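Local coordinates for transcriptional regulatory protein FIXJ (Sinorhizobium meliloti, PDB 1DBW) that turns on nitrogen-fixation genes (nifA and fixK) once activated by FixL, the present chain being its magnesium-binding receiver domain, at residues A38-A43 / G70-N75; E64-L69 / A96-F101; V6-D11 / F21-N26. The protein carries 2 engineered substitutions. All coordinates share one frame; numbering follows the deposited sequence. Where two conformers were deposited one is given.

Contact 1 (A38-A43 / G70-N75); sequences AFLAFA and GDLKIN
Leu40 lays one branch of its side chain against the end of Leu72. Leu40 CD2 and Leu72 CD1 are 3.5 Å apart, and the two side chains cross at a slant. In both leucines CG lies beside the backbone N and anti to the carbonyl carbon (chi1 -86° in Leu40, -74° in Leu72). Leu72 CD1 also comes within 3.8 Å of the backbone O of Leu40. The branch therefore rests on the helix backbone as well as on the other leucine. Two residues on, Ile74 turns its short branch to the end of the other segment, with Ile74 CG2 4.2 Å from the O of Ala43. The two segments come from neighbouring helices, 36-42 and 62-71, of the doubly wound beta/alpha receiver fold. The chain turns off the end of helix 62-71 through a Schellman motif, with Lys73 at positive phi (65°). Lys73 N bonds to the O of Gly70 at 2.9 Å, and Ile74 N probably bonds to the O of Leu69, the second bond of the motif. The ammonium of Lys73 folds back as well. Lys73 NZ donates to the O of Asp71 at 2.9 Å, from above the carbonyl plane. This turn presents Leu72 and Ile74 to helix 36-42. Ala43 packs on Leu69 of helix 62-71. Leu40 also packs on Leu65 and Asn68 of that helix, and on Met60 in the loop before it.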
# COMPACT_ATOMS: atom_id res chain seq x y z
N ALA A 38 1.74 4.48 -12.46
CA ALA A 38 0.55 3.81 -12.96
C ALA A 38 -0.55 3.93 -11.92
O ALA A 38 -1.70 4.22 -12.26
CB ALA A 38 0.85 2.35 -13.24
N PHE A 39 -0.20 3.74 -10.65
CA PHE A 39 -1.22 3.84 -9.62
C PHE A 39 -1.78 5.25 -9.49
O PHE A 39 -3.00 5.43 -9.35
CB PHE A 39 -0.74 3.32 -8.26
CG PHE A 39 -1.78 3.48 -7.19
CD1 PHE A 39 -2.89 2.63 -7.17
CD2 PHE A 39 -1.71 4.51 -6.28
CE1 PHE A 39 -3.90 2.83 -6.27
CE2 PHE A 39 -2.72 4.72 -5.38
CZ PHE A 39 -3.83 3.88 -5.38
N LEU A 40 -0.90 6.26 -9.52
CA LEU A 40 -1.36 7.64 -9.43
C LEU A 40 -2.33 7.99 -10.57
O LEU A 40 -3.26 8.75 -10.38
CB LEU A 40 -0.15 8.58 -9.46
CG LEU A 40 0.50 8.83 -8.11
CD1 LEU A 40 1.88 9.40 -8.34
CD2 LEU A 40 -0.35 9.81 -7.30
N ALA A 41 -2.09 7.43 -11.76
CA ALA A 41 -2.95 7.69 -12.90
C ALA A 41 -4.32 7.06 -12.71
O ALA A 41 -5.35 7.62 -13.13
CB ALA A 41 -2.28 7.19 -14.20
N PHE A 42 -4.34 5.93 -12.03
CA PHE A 42 -5.56 5.19 -11.75
C PHE A 42 -6.30 5.67 -10.50
O PHE A 42 -7.53 5.57 -10.42
CB PHE A 42 -5.21 3.69 -11.56
CG PHE A 42 -6.40 2.78 -11.43
CD1 PHE A 42 -7.09 2.38 -12.56
CD2 PHE A 42 -6.87 2.39 -10.17
CE1 PHE A 42 -8.24 1.60 -12.47
CE2 PHE A 42 -8.02 1.60 -10.06
CZ PHE A 42 -8.71 1.21 -11.21
N ALA A 43 -5.59 6.29 -9.57
CA ALA A 43 -6.15 6.68 -8.29
C ALA A 43 -7.50 7.39 -8.27
O ALA A 43 -8.31 7.08 -7.41
CB ALA A 43 -5.12 7.43 -7.43
N GLY A 70 -2.05 13.09 -2.06
CA GLY A 70 -2.56 14.26 -1.37
C GLY A 70 -2.76 15.45 -2.33
O GLY A 70 -3.77 16.15 -2.27
N ASP A 71 -1.80 15.68 -3.22
CA ASP A 71 -1.89 16.79 -4.18
C ASP A 71 -3.03 16.62 -5.17
O ASP A 71 -3.59 17.60 -5.66
CB ASP A 71 -0.56 16.98 -4.90
CG ASP A 71 0.47 17.69 -4.04
OD1 ASP A 71 0.06 18.47 -3.16
OD2 ASP A 71 1.69 17.47 -4.24
N LEU A 72 -3.37 15.37 -5.48
CA LEU A 72 -4.46 15.06 -6.39
C LEU A 72 -5.80 15.23 -5.67
O LEU A 72 -6.86 15.10 -6.28
CB LEU A 72 -4.34 13.61 -6.88
CG LEU A 72 -3.25 13.36 -7.90
CD1 LEU A 72 -3.12 11.85 -8.17
CD2 LEU A 72 -3.60 14.10 -9.17
N LYS A 73 -5.72 15.52 -4.37
CA LYS A 73 -6.90 15.70 -3.49
C LYS A 73 -7.68 14.39 -3.35
O LYS A 73 -8.91 14.37 -3.21
CB LYS A 73 -7.81 16.83 -3.99
CG LYS A 73 -7.10 18.19 -4.20
CD LYS A 73 -6.41 18.69 -2.93
CE LYS A 73 -5.70 20.02 -3.17
NZ LYS A 73 -4.63 19.87 -4.21
N ILE A 74 -6.93 13.29 -3.35
CA ILE A 74 -7.49 11.95 -3.24
C ILE A 74 -6.97 11.30 -1.95
O ILE A 74 -5.78 11.37 -1.67
CB ILE A 74 -7.05 11.05 -4.43
CG1 ILE A 74 -7.69 11.52 -5.73
CG2 ILE A 74 -7.40 9.61 -4.16
CD1 ILE A 74 -9.17 11.35 -5.77
N ASN A 75 -7.86 10.75 -1.14
CA ASN A 75 -7.42 10.05 0.05
C ASN A 75 -7.73 8.57 -0.08
O ASN A 75 -8.83 8.18 -0.47
CB ASN A 75 -8.04 10.60 1.32
CG ASN A 75 -7.41 9.98 2.56
OD1 ASN A 75 -8.09 9.37 3.37
ND2 ASN A 75 -6.08 10.09 2.68

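Contact 2 (E64-L69 / A96-F101); sequences ELLRNL and AGAVDF
Helix 62-71 comes nearest the turn that follows helix 87-95 where the CA atoms of Leu66 and Ala96 lie 6.5 Å apart. Gly97 takes a positive phi (105°) in a Schellman motif that ends helix 87-95. A CB at these backbone angles would press on the carbonyl O of Ala96, which accounts for glycine here. Among the modelled side chains of 64-69, Leu66 is the one that reaches the turn. With chi1 at -61°, Leu66 points its CG away from its own carbonyl carbon, and CD1 is directed at the turn. That single methyl touches both alanines, one before and one after Gly97. Leu66 CD1 is 3.9 Å from Ala96 CB and 4.0 Å from Ala98 CB. Leu66 CD1 also approaches the backbone N of Ala98 at 4.0 Å. Nearer the helix, Leu66 CB lies 4.1 Å from the O of Ala96. Both Leu66 and Ala98 rest on Val80 of the adjacent strand 78-82, and Leu66 also reaches Ser78. The contact thus joins the body of helix 62-71 to the connection between helix 87-95 and the outermost strand 100-103 of the parallel sheet. No hydrogen bond links the two segments. The attachment is apolar, a leucine methyl held against two small alanine side chains, so it depends on shape and on exclusion of water rather than on directed bonds.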
# COMPACT_ATOMS: atom_id res chain seq x y z
N GLU A 64 6.44 9.56 -1.03
CA GLU A 64 6.24 10.49 -2.15
C GLU A 64 4.91 10.18 -2.83
O GLU A 64 4.19 11.08 -3.26
CB GLU A 64 7.38 10.34 -3.15
CG GLU A 64 8.75 10.75 -2.60
CD GLU A 64 9.90 10.18 -3.42
OE1 GLU A 64 10.69 9.39 -2.85
OE2 GLU A 64 10.01 10.51 -4.62
N LEU A 65 4.57 8.89 -2.91
CA LEU A 65 3.31 8.51 -3.52
C LEU A 65 2.15 9.10 -2.68
O LEU A 65 1.21 9.66 -3.25
CB LEU A 65 3.21 6.99 -3.65
CG LEU A 65 1.87 6.45 -4.18
CD1 LEU A 65 1.57 7.05 -5.54
CD2 LEU A 65 1.94 4.92 -4.27
N LEU A 66 2.23 8.99 -1.36
CA LEU A 66 1.21 9.54 -0.46
C LEU A 66 1.09 11.03 -0.62
O LEU A 66 -0.02 11.59 -0.66
CB LEU A 66 1.51 9.21 1.01
CG LEU A 66 1.56 7.72 1.36
CD1 LEU A 66 1.68 7.55 2.85
CD2 LEU A 66 0.30 7.02 0.83
N ARG A 67 2.23 11.68 -0.81
CA ARG A 67 2.27 13.12 -0.98
C ARG A 67 1.60 13.49 -2.29
O ARG A 67 0.76 14.40 -2.33
CB ARG A 67 3.73 13.61 -0.97
N ASN A 68 1.92 12.74 -3.35
CA ASN A 68 1.34 12.96 -4.67
C ASN A 68 -0.18 12.70 -4.67
O ASN A 68 -0.94 13.40 -5.36
CB ASN A 68 2.05 12.11 -5.71
CG ASN A 68 3.49 12.57 -5.99
OD1 ASN A 68 4.20 11.96 -6.77
ND2 ASN A 68 3.91 13.66 -5.35
N LEU A 69 -0.61 11.70 -3.91
CA LEU A 69 -2.04 11.41 -3.80
C LEU A 69 -2.69 12.59 -3.11
O LEU A 69 -3.76 13.05 -3.53
CB LEU A 69 -2.27 10.14 -2.99
CG LEU A 69 -1.99 8.86 -3.79
CD1 LEU A 69 -1.92 7.66 -2.86
CD2 LEU A 69 -3.08 8.62 -4.83
N ALA A 96 3.38 11.15 6.84
CA ALA A 96 2.72 11.36 5.55
C ALA A 96 1.25 10.93 5.53
O ALA A 96 0.55 11.13 4.53
CB ALA A 96 3.49 10.65 4.44
N GLY A 97 0.78 10.31 6.61
CA GLY A 97 -0.62 9.93 6.68
C GLY A 97 -0.98 8.47 6.51
O GLY A 97 -2.16 8.10 6.51
N ALA A 98 0.04 7.61 6.45
CA ALA A 98 -0.21 6.17 6.33
C ALA A 98 -0.98 5.70 7.57
O ALA A 98 -0.81 6.23 8.66
CB ALA A 98 1.14 5.42 6.24
N VAL A 99 -1.90 4.76 7.37
CA VAL A 99 -2.68 4.17 8.45
C VAL A 99 -1.69 3.40 9.31
O VAL A 99 -1.82 3.34 10.53
CB VAL A 99 -3.72 3.16 7.88
CG1 VAL A 99 -4.27 2.25 9.00
CG2 VAL A 99 -4.85 3.92 7.18
N ASP A 100 -0.71 2.78 8.66
CA ASP A 100 0.31 2.01 9.37
C ASP A 100 1.47 1.72 8.46
O ASP A 100 1.40 1.93 7.25
CB ASP A 100 -0.25 0.68 9.89
CG ASP A 100 0.48 0.17 11.15
OD1 ASP A 100 1.48 0.77 11.62
OD2 ASP A 100 0.02 -0.85 11.69
N PHE A 101 2.57 1.30 9.06
CA PHE A 101 3.72 0.90 8.28
C PHE A 101 3.93 -0.55 8.70
O PHE A 101 3.48 -0.96 9.78
CB PHE A 101 5.00 1.68 8.65
CG PHE A 101 5.53 1.37 10.02
CD1 PHE A 101 6.52 0.40 10.21
CD2 PHE A 101 5.01 2.03 11.14
CE1 PHE A 101 6.98 0.08 11.51
CE2 PHE A 101 5.46 1.73 12.42
CZ PHE A 101 6.46 0.75 12.61

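Contact 3 (V6-D11 / F21-N26); sequences VHIVDD and FMLTMN
Leu23 CG stands opposite its carbonyl carbon (chi1 -67°), and in Ile8 chi1 and chi2 (-72°) together turn CD1 to the helix, where the terminal methyls meet. Ile8 CD1 lies 3.8 Å from Leu23 CD1, with the two side chains at a slant. Val6, two residues earlier on the strand, uses its CG1 branch. Val6 CG1 is 4.0 Å from the same Leu23 CD1, and here the side chains cross at about a right angle. One methyl of the helix therefore meets two branches from one face of strand 5-10. The contact belongs to the beta-alpha-beta unit of strand 5-10, helix 13-25 and strand 29-33. Val30 on strand 29-33 and Ile115 on helix 108-119 also pack on Leu23, and Val52 lies against both Val6 and Ile8. At the end of helix 13-25, Asn26 ND2 donates to the O of Met22 at 2.9 Å, with an N-H...O angle of 165°. The oxygen lies close to the amide plane of Asn26, while the donor sits above the carbonyl plane of Met22. Asp10 at the end of the strand and Asp11 just after it are magnesium-binding residues, as are Asp54 and Arg56. The side chain of Ile8 is about 6 Å from that of Asp54. Between these two segments the contact is made by buried methyl groups, with no hydrogen bond, so it rests on hydrophobic burial.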
# COMPACT_ATOMS: atom_id res chain seq x y z
N VAL A 6 -7.66 -4.28 -2.60
CA VAL A 6 -6.32 -3.95 -2.11
C VAL A 6 -5.48 -3.65 -3.37
O VAL A 6 -5.28 -4.53 -4.20
CB VAL A 6 -5.64 -5.13 -1.36
CG1 VAL A 6 -4.27 -4.65 -0.80
CG2 VAL A 6 -6.52 -5.61 -0.22
N HIS A 7 -4.90 -2.44 -3.43
CA HIS A 7 -4.10 -2.01 -4.58
C HIS A 7 -2.67 -2.11 -4.18
O HIS A 7 -2.29 -1.41 -3.25
CB HIS A 7 -4.48 -0.56 -4.92
CG HIS A 7 -5.86 -0.46 -5.50
ND1 HIS A 7 -6.10 -0.66 -6.85
CD2 HIS A 7 -7.07 -0.28 -4.92
CE1 HIS A 7 -7.40 -0.63 -7.07
NE2 HIS A 7 -8.01 -0.40 -5.91
N ILE A 8 -1.92 -3.02 -4.83
CA ILE A 8 -0.52 -3.23 -4.47
C ILE A 8 0.39 -2.56 -5.46
O ILE A 8 0.33 -2.80 -6.66
CB ILE A 8 -0.16 -4.70 -4.43
CG1 ILE A 8 -1.16 -5.51 -3.57
CG2 ILE A 8 1.25 -4.85 -3.89
CD1 ILE A 8 -1.03 -5.26 -2.12
N VAL A 9 1.27 -1.71 -4.95
CA VAL A 9 2.18 -0.99 -5.81
C VAL A 9 3.55 -1.47 -5.35
O VAL A 9 3.94 -1.22 -4.23
CB VAL A 9 2.00 0.56 -5.64
CG1 VAL A 9 2.87 1.31 -6.61
CG2 VAL A 9 0.58 0.93 -5.93
N ASP A 10 4.18 -2.33 -6.14
CA ASP A 10 5.50 -2.85 -5.75
C ASP A 10 6.47 -2.77 -6.92
O ASP A 10 6.16 -3.21 -8.03
CB ASP A 10 5.36 -4.29 -5.23
CG ASP A 10 6.60 -4.79 -4.45
OD1 ASP A 10 7.73 -4.29 -4.66
OD2 ASP A 10 6.42 -5.71 -3.63
N ASP A 11 7.62 -2.16 -6.65
CA ASP A 11 8.67 -1.96 -7.63
C ASP A 11 9.39 -3.26 -8.03
O ASP A 11 9.62 -3.50 -9.22
CB ASP A 11 9.69 -0.93 -7.12
CG ASP A 11 10.50 -1.43 -5.93
OD1 ASP A 11 11.75 -1.42 -6.01
OD2 ASP A 11 9.90 -1.85 -4.91
N PHE A 21 -0.31 -12.53 -4.72
CA PHE A 21 -0.81 -13.90 -4.77
C PHE A 21 -1.23 -14.38 -3.39
O PHE A 21 -2.26 -15.04 -3.24
CB PHE A 21 0.24 -14.84 -5.38
CG PHE A 21 0.47 -14.62 -6.86
CD1 PHE A 21 1.21 -15.54 -7.60
CD2 PHE A 21 -0.09 -13.53 -7.53
CE1 PHE A 21 1.39 -15.38 -8.99
CE2 PHE A 21 0.08 -13.35 -8.91
CZ PHE A 21 0.82 -14.28 -9.64
N MET A 22 -0.44 -14.03 -2.37
CA MET A 22 -0.78 -14.42 -1.01
C MET A 22 -2.10 -13.80 -0.58
O MET A 22 -2.93 -14.49 -0.01
CB MET A 22 0.34 -14.04 -0.04
CG MET A 22 0.06 -14.46 1.40
SD MET A 22 -1.04 -13.36 2.33
CE MET A 22 0.05 -11.88 2.51
N LEU A 23 -2.33 -12.53 -0.90
CA LEU A 23 -3.58 -11.87 -0.53
C LEU A 23 -4.73 -12.48 -1.30
O LEU A 23 -5.81 -12.74 -0.74
CB LEU A 23 -3.49 -10.35 -0.76
CG LEU A 23 -2.48 -9.68 0.19
CD1 LEU A 23 -2.40 -8.19 -0.19
CD2 LEU A 23 -2.95 -9.85 1.63
N THR A 24 -4.46 -12.78 -2.56
CA THR A 24 -5.47 -13.40 -3.42
C THR A 24 -5.90 -14.73 -2.81
O THR A 24 -7.09 -15.02 -2.72
CB THR A 24 -4.94 -13.62 -4.86
OG1 THR A 24 -4.72 -12.35 -5.48
CG2 THR A 24 -5.97 -14.36 -5.69
N MET A 25 -4.94 -15.53 -2.36
CA MET A 25 -5.30 -16.81 -1.78
C MET A 25 -6.11 -16.69 -0.50
O MET A 25 -6.85 -17.62 -0.14
CB MET A 25 -4.06 -17.68 -1.59
CG MET A 25 -3.39 -18.04 -2.90
SD MET A 25 -1.94 -19.10 -2.70
CE MET A 25 -2.33 -19.95 -1.20
N ASN A 26 -6.02 -15.55 0.18
CA ASN A 26 -6.77 -15.33 1.41
C ASN A 26 -8.16 -14.71 1.13
O ASN A 26 -8.88 -14.36 2.04
CB ASN A 26 -5.96 -14.50 2.40
CG ASN A 26 -4.92 -15.35 3.15
OD1 ASN A 26 -5.22 -15.93 4.19
ND2 ASN A 26 -3.70 -15.46 2.60

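From the N terminus, contact 3 comes first. It closes a short loop between strand 5-10 and helix 13-25, and it ends before the other two begin. Contact 1 then closes a longer loop from helix 36-42 to the end of helix 62-71. Contact 2 opens on helix 62-71 before contact 1 has closed, and it ends at the approach to strand 100-103. Contacts 1 and 2 therefore cross along the chain. They share that helix and meet through its backbone, with Ile74 N 3.2 Å from Leu69 O. Contact 3 touches contact 1 through Phe39 on Val9 and His7. Contacts 2 and 3 do not touch. They lie on opposite sides of the chain's centre, but both reach the central parallel sheet.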